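Local coordinates for protein secreted hemophore CSA2 (Candida albicans, PDB 4Y7S) that binds heme as a secreted hemophore and exchanges it with related CFEM proteins, helping the fungus use iron from human hemoglobin, at residues Val65-Arg78 and Trp95-Ala109. Residues are numbered along the deposited sequence; the frame is centred on the assembly and turned at random.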
loop_
_atom_site.group_PDB
_atom_site.type_symbol
_atom_site.label_atom_id
_atom_site.label_comp_id
_atom_site.label_asym_id
_atom_site.label_seq_id
_atom_site.Cartn_x
_atom_site.Cartn_y
_atom_site.Cartn_z
ATOM N N VAL A 65 -0.476 -16.602 6.389
ATOM C CA VAL A 65 0.347 -17.772 6.135
ATOM C C VAL A 65 1.480 -17.853 7.160
ATOM O O VAL A 65 1.797 -18.940 7.650
ATOM C CB VAL A 65 0.919 -17.759 4.702
ATOM C CG1 VAL A 65 2.033 -18.787 4.534
ATOM C CG2 VAL A 65 -0.209 -17.995 3.680
ATOM N N ALA A 66 2.104 -16.722 7.473
ATOM C CA ALA A 66 3.165 -16.704 8.466
ATOM C C ALA A 66 2.687 -17.120 9.855
ATOM O O ALA A 66 3.466 -17.603 10.656
ATOM C CB ALA A 66 3.795 -15.327 8.540
ATOM N N SER A 67 1.410 -16.919 10.136
ATOM C CA SER A 67 0.849 -17.250 11.439
ATOM C C SER A 67 0.422 -18.708 11.497
ATOM O O SER A 67 0.563 -19.365 12.504
ATOM C CB SER A 67 -0.355 -16.362 11.731
ATOM O OG SER A 67 0.022 -14.995 11.740
ATOM N N LYS A 68 -0.115 -19.187 10.386
ATOM C CA LYS A 68 -0.755 -20.496 10.322
ATOM C C LYS A 68 0.142 -21.617 9.798
ATOM O O LYS A 68 -0.159 -22.796 10.001
ATOM C CB LYS A 68 -1.993 -20.401 9.417
ATOM C CG LYS A 68 -3.064 -19.395 9.848
ATOM C CD LYS A 68 -3.850 -19.815 11.043
ATOM C CE LYS A 68 -4.875 -18.728 11.400
ATOM N NZ LYS A 68 -5.405 -18.926 12.776
ATOM N N CYS A 69 1.214 -21.262 9.087
ATOM C CA CYS A 69 2.099 -22.249 8.432
ATOM C C CYS A 69 3.548 -22.212 8.957
ATOM O O CYS A 69 4.044 -21.152 9.335
ATOM C CB CYS A 69 2.106 -22.014 6.906
ATOM S SG CYS A 69 0.480 -22.170 6.102
ATOM N N ARG A 70 4.217 -23.371 8.974
ATOM C CA ARG A 70 5.625 -23.461 9.382
ATOM C C ARG A 70 6.436 -24.258 8.376
ATOM O O ARG A 70 5.888 -25.071 7.633
ATOM C CB ARG A 70 5.765 -24.131 10.762
ATOM C CG ARG A 70 5.019 -23.448 11.884
ATOM C CD ARG A 70 5.850 -22.357 12.534
ATOM N NE ARG A 70 5.074 -21.596 13.515
ATOM C CZ ARG A 70 4.293 -20.558 13.218
ATOM N NH1 ARG A 70 4.172 -20.133 11.957
ATOM N NH2 ARG A 70 3.626 -19.939 14.184
ATOM N N GLY A 71 7.742 -24.025 8.364
ATOM C CA GLY A 71 8.673 -24.847 7.604
ATOM C C GLY A 71 8.382 -24.876 6.117
ATOM O O GLY A 71 8.075 -23.858 5.506
ATOM N N ALA A 72 8.463 -26.063 5.537
ATOM C CA ALA A 72 8.292 -26.235 4.098
ATOM C C ALA A 72 6.930 -25.770 3.604
ATOM O O ALA A 72 6.789 -25.402 2.432
ATOM C CB ALA A 72 8.525 -27.682 3.725
ATOM N N ASP A 73 5.922 -25.773 4.476
ATOM C CA ASP A 73 4.598 -25.292 4.094
ATOM C C ASP A 73 4.674 -23.816 3.693
ATOM O O ASP A 73 4.006 -23.378 2.748
ATOM C CB ASP A 73 3.592 -25.477 5.235
ATOM C CG ASP A 73 3.212 -26.918 5.454
ATOM O OD1 ASP A 73 3.485 -27.749 4.560
ATOM O OD2 ASP A 73 2.681 -27.225 6.549
ATOM N N VAL A 74 5.463 -23.030 4.414
ATOM C CA VAL A 74 5.622 -21.616 4.052
ATOM C C VAL A 74 6.323 -21.499 2.689
ATOM O O VAL A 74 5.855 -20.808 1.777
ATOM C CB VAL A 74 6.426 -20.828 5.100
ATOM C CG1 VAL A 74 6.538 -19.369 4.663
ATOM C CG2 VAL A 74 5.752 -20.915 6.477
ATOM N N THR A 75 7.437 -22.215 2.556
ATOM C CA THR A 75 8.227 -22.208 1.335
ATOM C C THR A 75 7.406 -22.634 0.101
ATOM O O THR A 75 7.455 -21.988 -0.948
ATOM C CB THR A 75 9.432 -23.117 1.513
ATOM O OG1 THR A 75 10.191 -22.648 2.639
ATOM C CG2 THR A 75 10.311 -23.115 0.281
ATOM N N ASN A 76 6.646 -23.713 0.237
ATOM C CA ASN A 76 5.800 -24.194 -0.845
ATOM C C ASN A 76 4.668 -23.222 -1.175
ATOM O O ASN A 76 4.347 -22.998 -2.345
ATOM C CB ASN A 76 5.254 -25.578 -0.490
ATOM C CG ASN A 76 6.285 -26.660 -0.665
ATOM O OD1 ASN A 76 7.164 -26.537 -1.508
ATOM N ND2 ASN A 76 6.225 -27.702 0.173
ATOM N N PHE A 77 4.063 -22.632 -0.158
ATOM C CA PHE A 77 3.061 -21.622 -0.421
ATOM C C PHE A 77 3.665 -20.469 -1.241
ATOM O O PHE A 77 3.072 -20.031 -2.224
ATOM C CB PHE A 77 2.432 -21.048 0.842
ATOM C CG PHE A 77 1.516 -19.920 0.527
ATOM C CD1 PHE A 77 0.199 -20.186 0.154
ATOM C CD2 PHE A 77 1.984 -18.612 0.480
ATOM C CE1 PHE A 77 -0.655 -19.158 -0.212
ATOM C CE2 PHE A 77 1.135 -17.570 0.114
ATOM C CZ PHE A 77 -0.184 -17.848 -0.232
ATOM N N ARG A 78 4.844 -19.991 -0.853
ATOM C CA ARG A 78 5.428 -18.856 -1.548
ATOM C C ARG A 78 5.783 -19.212 -3.003
ATOM O O ARG A 78 5.616 -18.383 -3.894
ATOM C CB ARG A 78 6.683 -18.337 -0.850
ATOM C CG ARG A 78 6.437 -17.682 0.480
ATOM C CD ARG A 78 7.718 -17.004 1.022
ATOM N NE ARG A 78 7.928 -15.644 0.501
ATOM C CZ ARG A 78 8.828 -14.784 0.987
ATOM N NH1 ARG A 78 9.617 -15.137 1.992
ATOM N NH2 ARG A 78 8.951 -13.577 0.457
ATOM N N TRP A 95 4.984 -11.991 -6.613
ATOM C CA TRP A 95 4.023 -11.860 -5.524
ATOM C C TRP A 95 4.511 -10.704 -4.653
ATOM O O TRP A 95 5.479 -10.838 -3.918
ATOM C CB TRP A 95 3.883 -13.165 -4.750
ATOM C CG TRP A 95 2.798 -13.137 -3.701
ATOM C CD1 TRP A 95 1.505 -12.738 -3.875
ATOM C CD2 TRP A 95 2.913 -13.537 -2.335
ATOM N NE1 TRP A 95 0.816 -12.844 -2.702
ATOM C CE2 TRP A 95 1.652 -13.342 -1.737
ATOM C CE3 TRP A 95 3.960 -14.045 -1.551
ATOM C CZ2 TRP A 95 1.412 -13.624 -0.400
ATOM C CZ3 TRP A 95 3.714 -14.329 -0.226
ATOM C CH2 TRP A 95 2.448 -14.128 0.337
ATOM N N ILE A 96 3.868 -9.549 -4.783
ATOM C CA ILE A 96 4.431 -8.319 -4.235
ATOM C C ILE A 96 3.942 -8.074 -2.820
ATOM O O ILE A 96 2.840 -7.583 -2.624
ATOM C CB ILE A 96 4.042 -7.073 -5.075
ATOM C CG1 ILE A 96 4.233 -7.298 -6.589
ATOM C CG2 ILE A 96 4.823 -5.857 -4.605
ATOM C CD1 ILE A 96 5.657 -7.430 -7.061
ATOM N N ILE A 97 4.798 -8.347 -1.840
ATOM C CA ILE A 97 4.421 -8.207 -0.433
ATOM C C ILE A 97 5.279 -7.186 0.274
ATOM O O ILE A 97 6.405 -6.914 -0.139
ATOM C CB ILE A 97 4.526 -9.557 0.325
ATOM C CG1 ILE A 97 5.911 -10.191 0.165
ATOM C CG2 ILE A 97 3.476 -10.489 -0.153
ATOM C CD1 ILE A 97 6.099 -11.491 0.979
ATOM N N PRO A 98 4.759 -6.629 1.372
ATOM C CA PRO A 98 5.570 -5.732 2.194
ATOM C C PRO A 98 6.868 -6.404 2.705
ATOM O O PRO A 98 6.890 -7.624 2.910
ATOM C CB PRO A 98 4.652 -5.425 3.363
ATOM C CG PRO A 98 3.265 -5.690 2.860
ATOM C CD PRO A 98 3.404 -6.815 1.921
ATOM N N ALA A 99 7.928 -5.632 2.902
ATOM C CA ALA A 99 9.182 -6.196 3.391
ATOM C C ALA A 99 9.015 -6.832 4.772
ATOM O O ALA A 99 9.607 -7.867 5.053
ATOM C CB ALA A 99 10.270 -5.139 3.429
ATOM N N SER A 100 8.210 -6.213 5.633
ATOM C CA SER A 100 7.954 -6.750 6.977
ATOM C C SER A 100 7.264 -8.128 6.908
ATOM O O SER A 100 7.561 -9.036 7.687
ATOM C CB SER A 100 7.112 -5.755 7.767
ATOM O OG SER A 100 5.880 -5.516 7.090
ATOM N N VAL A 101 6.358 -8.287 5.954
ATOM C CA VAL A 101 5.669 -9.566 5.768
ATOM C C VAL A 101 6.612 -10.635 5.217
ATOM O O VAL A 101 6.580 -11.796 5.655
ATOM C CB VAL A 101 4.451 -9.416 4.828
ATOM C CG1 VAL A 101 3.846 -10.781 4.496
ATOM C CG2 VAL A 101 3.402 -8.482 5.451
ATOM N N SER A 102 7.458 -10.262 4.266
ATOM C CA SER A 102 8.471 -11.188 3.769
ATOM C C SER A 102 9.360 -11.694 4.909
ATOM O O SER A 102 9.664 -12.874 4.963
ATOM C CB SER A 102 9.337 -10.532 2.694
ATOM O OG SER A 102 10.106 -11.517 2.019
ATOM N N SER A 103 9.789 -10.795 5.800
ATOM C CA SER A 103 10.646 -11.165 6.921
ATOM C C SER A 103 9.921 -12.138 7.844
ATOM O O SER A 103 10.505 -13.109 8.302
ATOM C CB SER A 103 11.100 -9.929 7.711
ATOM O OG SER A 103 11.806 -9.030 6.873
ATOM N N ALA A 104 8.641 -11.881 8.087
ATOM C CA ALA A 104 7.814 -12.776 8.900
ATOM C C ALA A 104 7.688 -14.155 8.242
ATOM O O ALA A 104 7.685 -15.181 8.924
ATOM C CB ALA A 104 6.421 -12.161 9.134
ATOM N N LEU A 105 7.563 -14.193 6.919
ATOM C CA LEU A 105 7.474 -15.477 6.230
ATOM C C LEU A 105 8.786 -16.222 6.306
ATOM O O LEU A 105 8.803 -17.430 6.543
ATOM C CB LEU A 105 7.073 -15.288 4.774
ATOM C CG LEU A 105 5.614 -14.886 4.551
ATOM C CD1 LEU A 105 5.410 -14.399 3.126
ATOM C CD2 LEU A 105 4.662 -16.048 4.913
ATOM N N ASP A 106 9.887 -15.493 6.107
ATOM C CA ASP A 106 11.225 -16.066 6.239
ATOM C C ASP A 106 11.359 -16.768 7.590
ATOM O O ASP A 106 11.877 -17.898 7.689
ATOM C CB ASP A 106 12.322 -14.994 6.113
ATOM C CG ASP A 106 12.456 -14.435 4.699
ATOM O OD1 ASP A 106 11.842 -14.997 3.766
ATOM O OD2 ASP A 106 13.204 -13.445 4.517
ATOM N N ALA A 107 10.923 -16.077 8.638
ATOM C CA ALA A 107 11.023 -16.621 9.995
ATOM C C ALA A 107 10.168 -17.885 10.155
ATOM O O ALA A 107 10.603 -18.875 10.760
ATOM C CB ALA A 107 10.615 -15.562 11.020
ATOM N N ALA A 108 8.942 -17.838 9.653
ATOM C CA ALA A 108 8.036 -18.980 9.749
ATOM C C ALA A 108 8.599 -20.198 9.020
ATOM O O ALA A 108 8.469 -21.337 9.499
ATOM C CB ALA A 108 6.671 -18.622 9.184
ATOM N N ALA A 109 9.315 -19.952 7.924
ATOM C CA ALA A 109 9.880 -21.038 7.126
ATOM C C ALA A 109 11.071 -21.714 7.798
ATOM O O ALA A 109 11.355 -22.874 7.517
ATOM C CB ALA A 109 10.302 -20.518 5.769
#
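Leu105 of helix 99-109 is a knob set among Val65, Ala66, Val74 and Arg78. Its CD2 branch enters the angle between the two helices of 65-78, with CD2 3.8 Å from Ala66 CB and equally close to Val74 CG1. Its other methyl, CD1, lies over one face of the Arg78 guanidinium, offset toward the rim. One turn on, Ala108 CB meets Val74 CG2 at 3.7 Å. Ala104 and Ala109 are also small, and the helices come close: the axes of 72-78 and 99-109 approach to 8.3 Å at 135°.

Polar bonds lie at both ends of this apolar patch. Arg78 bends at chi3 (85°), which swings its guanidinium across Leu105 toward helix 99-109. There NH2 donates to Ser102 OG at 2.8 Å. NH1 forms a salt bridge with Asp106 OD1, also 2.8 Å, but its hydrogen bond is bent and weak. The two acceptors are one helical turn apart and both meet the guanidinium edge, so they limit its rotation. At the other end Gly71 N donates to Ala108 O at 3.0 Å, in a nearly straight bond, and Gly71 CA makes a CA-H...O contact with Ala109 O. Gly71 is the N-cap residue of helix 72-78.

The aromatic pair is T-shaped. The edge of Phe77 points at the face of the Trp95 six-membered ring, with planes at 74°. Val65 CG2 covers one Phe77 face, and Ile97 CG2 sits over one face of Trp95. Phe18 also meets the Trp95 ring, nearly parallel to it.

Cys69, in the turn between the helices, is disulfide-bonded to Cys29. The arrangement is a three-helix corner of the disulfide-stabilised helical basket of the CFEM domain, away from the heme-binding site.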